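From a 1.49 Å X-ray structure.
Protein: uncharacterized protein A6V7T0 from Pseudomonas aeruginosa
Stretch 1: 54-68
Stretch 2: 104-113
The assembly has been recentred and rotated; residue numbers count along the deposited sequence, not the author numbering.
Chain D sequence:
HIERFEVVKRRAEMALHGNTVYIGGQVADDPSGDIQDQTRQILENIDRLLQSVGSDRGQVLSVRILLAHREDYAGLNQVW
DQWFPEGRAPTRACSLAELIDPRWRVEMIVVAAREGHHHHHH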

# COMPACT_ATOMS: atom_id res chain seq x y z
N GLY D 54 -3.46 -8.75 -20.52
CA GLY D 54 -2.67 -7.99 -21.47
C GLY D 54 -1.60 -7.10 -20.86
O GLY D 54 -1.07 -6.24 -21.55
N SER D 55 -1.29 -7.31 -19.58
CA SER D 55 -0.16 -6.64 -18.93
C SER D 55 1.00 -7.63 -18.87
O SER D 55 0.92 -8.75 -19.41
N ASP D 56 2.08 -7.24 -18.20
CA ASP D 56 3.28 -8.09 -18.15
C ASP D 56 4.20 -7.57 -17.06
O ASP D 56 3.96 -6.49 -16.48
N ARG D 57 5.27 -8.30 -16.75
CA ARG D 57 6.12 -7.96 -15.62
C ARG D 57 6.94 -6.71 -15.81
O ARG D 57 7.57 -6.27 -14.84
N GLY D 58 6.94 -6.16 -17.02
CA GLY D 58 7.59 -4.88 -17.29
C GLY D 58 6.66 -3.70 -17.07
O GLY D 58 7.07 -2.58 -17.32
N GLN D 59 5.42 -3.94 -16.65
CA GLN D 59 4.42 -2.87 -16.52
C GLN D 59 3.96 -2.71 -15.07
O GLN D 59 2.90 -2.08 -14.82
N VAL D 60 4.69 -3.25 -14.11
CA VAL D 60 4.26 -3.11 -12.72
C VAL D 60 4.68 -1.73 -12.21
O VAL D 60 5.71 -1.17 -12.60
N LEU D 61 3.83 -1.17 -11.35
CA LEU D 61 4.05 0.22 -10.88
C LEU D 61 4.51 0.22 -9.44
O LEU D 61 5.49 0.91 -9.12
N SER D 62 3.82 -0.53 -8.56
CA SER D 62 4.20 -0.58 -7.15
C SER D 62 4.00 -1.97 -6.61
O SER D 62 3.03 -2.65 -6.97
N VAL D 63 4.90 -2.39 -5.72
CA VAL D 63 4.73 -3.65 -4.98
C VAL D 63 5.01 -3.40 -3.51
O VAL D 63 6.08 -2.90 -3.16
N ARG D 64 4.03 -3.71 -2.67
CA ARG D 64 4.22 -3.69 -1.23
C ARG D 64 4.65 -5.08 -0.84
O ARG D 64 3.99 -6.07 -1.19
N ILE D 65 5.78 -5.19 -0.16
CA ILE D 65 6.34 -6.50 0.21
C ILE D 65 6.35 -6.64 1.72
O ILE D 65 7.03 -5.86 2.42
N LEU D 66 5.60 -7.61 2.22
CA LEU D 66 5.51 -7.89 3.65
C LEU D 66 6.33 -9.15 3.89
O LEU D 66 5.99 -10.21 3.39
N LEU D 67 7.40 -9.01 4.66
CA LEU D 67 8.37 -10.08 4.83
C LEU D 67 8.26 -10.62 6.25
O LEU D 67 8.28 -9.85 7.19
N ALA D 68 8.13 -11.94 6.41
CA ALA D 68 7.91 -12.50 7.74
C ALA D 68 9.14 -12.50 8.65
O ALA D 68 9.00 -12.32 9.86
N TRP D 104 3.75 -18.63 5.74
CA TRP D 104 4.05 -17.68 4.68
C TRP D 104 5.28 -16.86 5.03
O TRP D 104 5.33 -16.28 6.11
N ARG D 105 6.25 -16.81 4.12
CA ARG D 105 7.48 -16.07 4.40
C ARG D 105 7.38 -14.67 3.81
O ARG D 105 8.16 -13.79 4.19
N VAL D 106 6.43 -14.46 2.91
CA VAL D 106 6.32 -13.18 2.23
C VAL D 106 4.93 -13.05 1.60
O VAL D 106 4.28 -14.04 1.24
N GLU D 107 4.47 -11.81 1.50
CA GLU D 107 3.22 -11.50 0.85
C GLU D 107 3.43 -10.23 0.05
O GLU D 107 4.10 -9.31 0.53
N MSE D 108 2.90 -10.18 -1.17
CA MSE D 108 3.05 -9.00 -2.05
C MSE D 108 1.69 -8.47 -2.45
O MSE D 108 0.73 -9.24 -2.64
N ILE D 109 1.63 -7.15 -2.63
CA ILE D 109 0.41 -6.44 -3.05
C ILE D 109 0.80 -5.54 -4.21
O ILE D 109 1.80 -4.80 -4.12
N VAL D 110 0.06 -5.58 -5.30
CA VAL D 110 0.54 -5.03 -6.55
C VAL D 110 -0.41 -4.03 -7.20
O VAL D 110 -1.63 -4.25 -7.23
N VAL D 111 0.15 -2.96 -7.72
CA VAL D 111 -0.52 -2.10 -8.69
C VAL D 111 0.31 -2.09 -9.97
O VAL D 111 1.55 -1.97 -9.91
N ALA D 112 -0.36 -2.25 -11.12
CA ALA D 112 0.32 -2.36 -12.41
C ALA D 112 -0.44 -1.58 -13.47
O ALA D 112 -1.59 -1.18 -13.27
N ALA D 113 0.22 -1.33 -14.59
CA ALA D 113 -0.44 -0.74 -15.75
C ALA D 113 -0.82 -1.81 -16.76
O ALA D 113 -0.28 -2.92 -16.76

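Strands 60-67 and 106-113 run antiparallel, so most polar backbone atoms between them are satisfied by each other, and the side chains sort onto two faces. The hydrogen-bonded pairs are reciprocal: R64 N gives to I109 O (2.9 Å) and I109 N to R64 O (3.0 Å), with the same exchange for L66 and E107. At the bulge, V111 O accepts twice, from L61 N (2.8 Å) and S62 N (3.0 Å), while V111 N returns to S62 O (3.0 Å). Beyond the strand, A68 N closes on R105 O (2.9 Å).

One face carries V60, V63, I65 and L67 against V106, M108, V110 and A112. All are buried and apolar, leaving no side-chain donor or acceptor to satisfy. V60 (t) sets CG1 3.7 Å from V110 CG1; V63 (t) brings CG1 to 3.9 Å from CB of M108, a selenomethionine; I65 (m) places CG2 3.6 Å from V106 CG2.

The other face is mixed. L66 (m) and I109 (m) meet through their CD1 atoms at 4.3 Å. The aliphatic part of R64 (t) lies beside I109, CG to CD1 4.0 Å, before its end leads away; NH1 and NH2 are hydrogen-bonded elsewhere in the structure, as is OE1 of buried E107. S62 (p) lies beside V111, OG to CB 3.4 Å, and serine suits the place through its hydroxyl, which shares a water with the opposite strand: the water lies 2.8 Å from S62 OG and donates to I109 O at 2.9 Å. That carbonyl thus serves both R64 N and the water.

At the bulge L61 (m) directs CD1 to within 4.1 Å of A113 CB. Nearby, A113 N donates to Q59 O (2.8 Å), and buried S55 (t) satisfies its hydroxyl by donating from OG to A113 O at 2.6 Å.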

# COMPACT_ATOMS: atom_id res chain seq x y z
CB SER D 55 -0.55 -6.16 -17.53
OG SER D 55 0.49 -5.42 -16.88
CB ASP D 56 3.99 -8.17 -19.51
CG ASP D 56 4.49 -6.83 -19.99
OD1 ASP D 56 5.49 -6.34 -19.41
OD2 ASP D 56 3.93 -6.27 -20.95
CB ARG D 57 7.03 -9.13 -15.22
CG ARG D 57 8.16 -9.40 -16.22
CD ARG D 57 9.06 -10.49 -15.65
NE ARG D 57 8.38 -11.77 -15.75
CZ ARG D 57 9.00 -12.94 -15.60
NH1 ARG D 57 10.28 -12.97 -15.27
NH2 ARG D 57 8.32 -14.08 -15.77
CB GLN D 59 3.21 -3.18 -17.39
CG GLN D 59 3.52 -3.18 -18.90
CD GLN D 59 2.27 -3.13 -19.74
OE1 GLN D 59 2.07 -3.94 -20.66
NE2 GLN D 59 1.39 -2.19 -19.43
CB VAL D 60 4.81 -4.25 -11.87
CG1 VAL D 60 4.27 -4.23 -10.45
CG2 VAL D 60 4.48 -5.59 -12.54
CB LEU D 61 2.75 1.04 -11.00
CG LEU D 61 2.30 1.18 -12.46
CD1 LEU D 61 0.85 1.68 -12.52
CD2 LEU D 61 3.20 2.07 -13.34
CB SER D 62 3.41 0.44 -6.28
OG SER D 62 2.05 0.11 -6.22
CB VAL D 63 5.66 -4.80 -5.52
CG1 VAL D 63 5.37 -6.12 -4.77
CG2 VAL D 63 5.45 -4.97 -6.99
CB ARG D 64 2.90 -3.31 -0.55
CG ARG D 64 2.98 -3.22 0.96
CD ARG D 64 3.86 -2.04 1.43
NE ARG D 64 3.75 -1.95 2.88
CZ ARG D 64 4.67 -2.34 3.75
NH1 ARG D 64 4.38 -2.27 5.04
NH2 ARG D 64 5.88 -2.75 3.35
CB ILE D 65 7.78 -6.68 -0.33
CG1 ILE D 65 7.81 -6.45 -1.82
CG2 ILE D 65 8.29 -8.09 0.02
CD1 ILE D 65 9.25 -6.47 -2.46
CB LEU D 66 4.03 -8.06 4.08
CG LEU D 66 3.05 -7.00 3.57
CD1 LEU D 66 1.63 -7.41 3.92
CD2 LEU D 66 3.39 -5.66 4.24
CB LEU D 67 9.78 -9.55 4.53
CG LEU D 67 10.93 -10.54 4.67
CD1 LEU D 67 10.91 -11.62 3.58
CD2 LEU D 67 12.23 -9.77 4.49
CB ALA D 68 7.32 -13.92 7.64
CB TRP D 104 2.87 -16.71 4.54
CG TRP D 104 1.59 -17.36 4.10
CD1 TRP D 104 1.44 -18.59 3.49
CD2 TRP D 104 0.28 -16.81 4.21
NE1 TRP D 104 0.11 -18.82 3.23
CE2 TRP D 104 -0.62 -17.74 3.66
CE3 TRP D 104 -0.21 -15.61 4.72
CZ2 TRP D 104 -2.00 -17.51 3.61
CZ3 TRP D 104 -1.59 -15.38 4.67
CH2 TRP D 104 -2.46 -16.32 4.13
CB ARG D 105 8.71 -16.80 3.82
CG ARG D 105 9.03 -18.11 4.55
CD ARG D 105 10.22 -18.84 3.94
NE ARG D 105 10.50 -20.03 4.76
CZ ARG D 105 11.19 -20.04 5.90
NH1 ARG D 105 11.76 -18.95 6.38
NH2 ARG D 105 11.32 -21.19 6.57
CB VAL D 106 7.43 -13.00 1.15
CG1 VAL D 106 7.33 -14.03 0.02
CG2 VAL D 106 7.46 -11.55 0.61
CB GLU D 107 2.12 -11.31 1.88
CG GLU D 107 0.75 -10.95 1.26
CD GLU D 107 -0.43 -11.09 2.22
OE1 GLU D 107 -1.57 -10.72 1.82
OE2 GLU D 107 -0.26 -11.59 3.35
CB MSE D 108 3.79 -9.38 -3.30
CG MSE D 108 5.25 -9.68 -2.99
SE MSE D 108 6.26 -9.96 -4.61
CE MSE D 108 7.94 -10.56 -3.85
CB ILE D 109 -0.16 -5.56 -1.90
CG1 ILE D 109 -0.19 -6.32 -0.58
CG2 ILE D 109 -1.56 -5.06 -2.29
CD1 ILE D 109 -0.35 -5.40 0.67
CB VAL D 110 0.75 -6.18 -7.56
CG1 VAL D 110 1.20 -5.67 -8.92
CG2 VAL D 110 1.73 -7.21 -6.98
CB VAL D 111 -0.68 -0.64 -8.17
CG1 VAL D 111 -1.44 0.20 -9.17
CG2 VAL D 111 -1.45 -0.67 -6.87
CB ALA D 112 0.46 -3.83 -12.81
CB ALA D 113 0.46 0.29 -16.40
O HOH W 1 1.38 -1.93 -4.36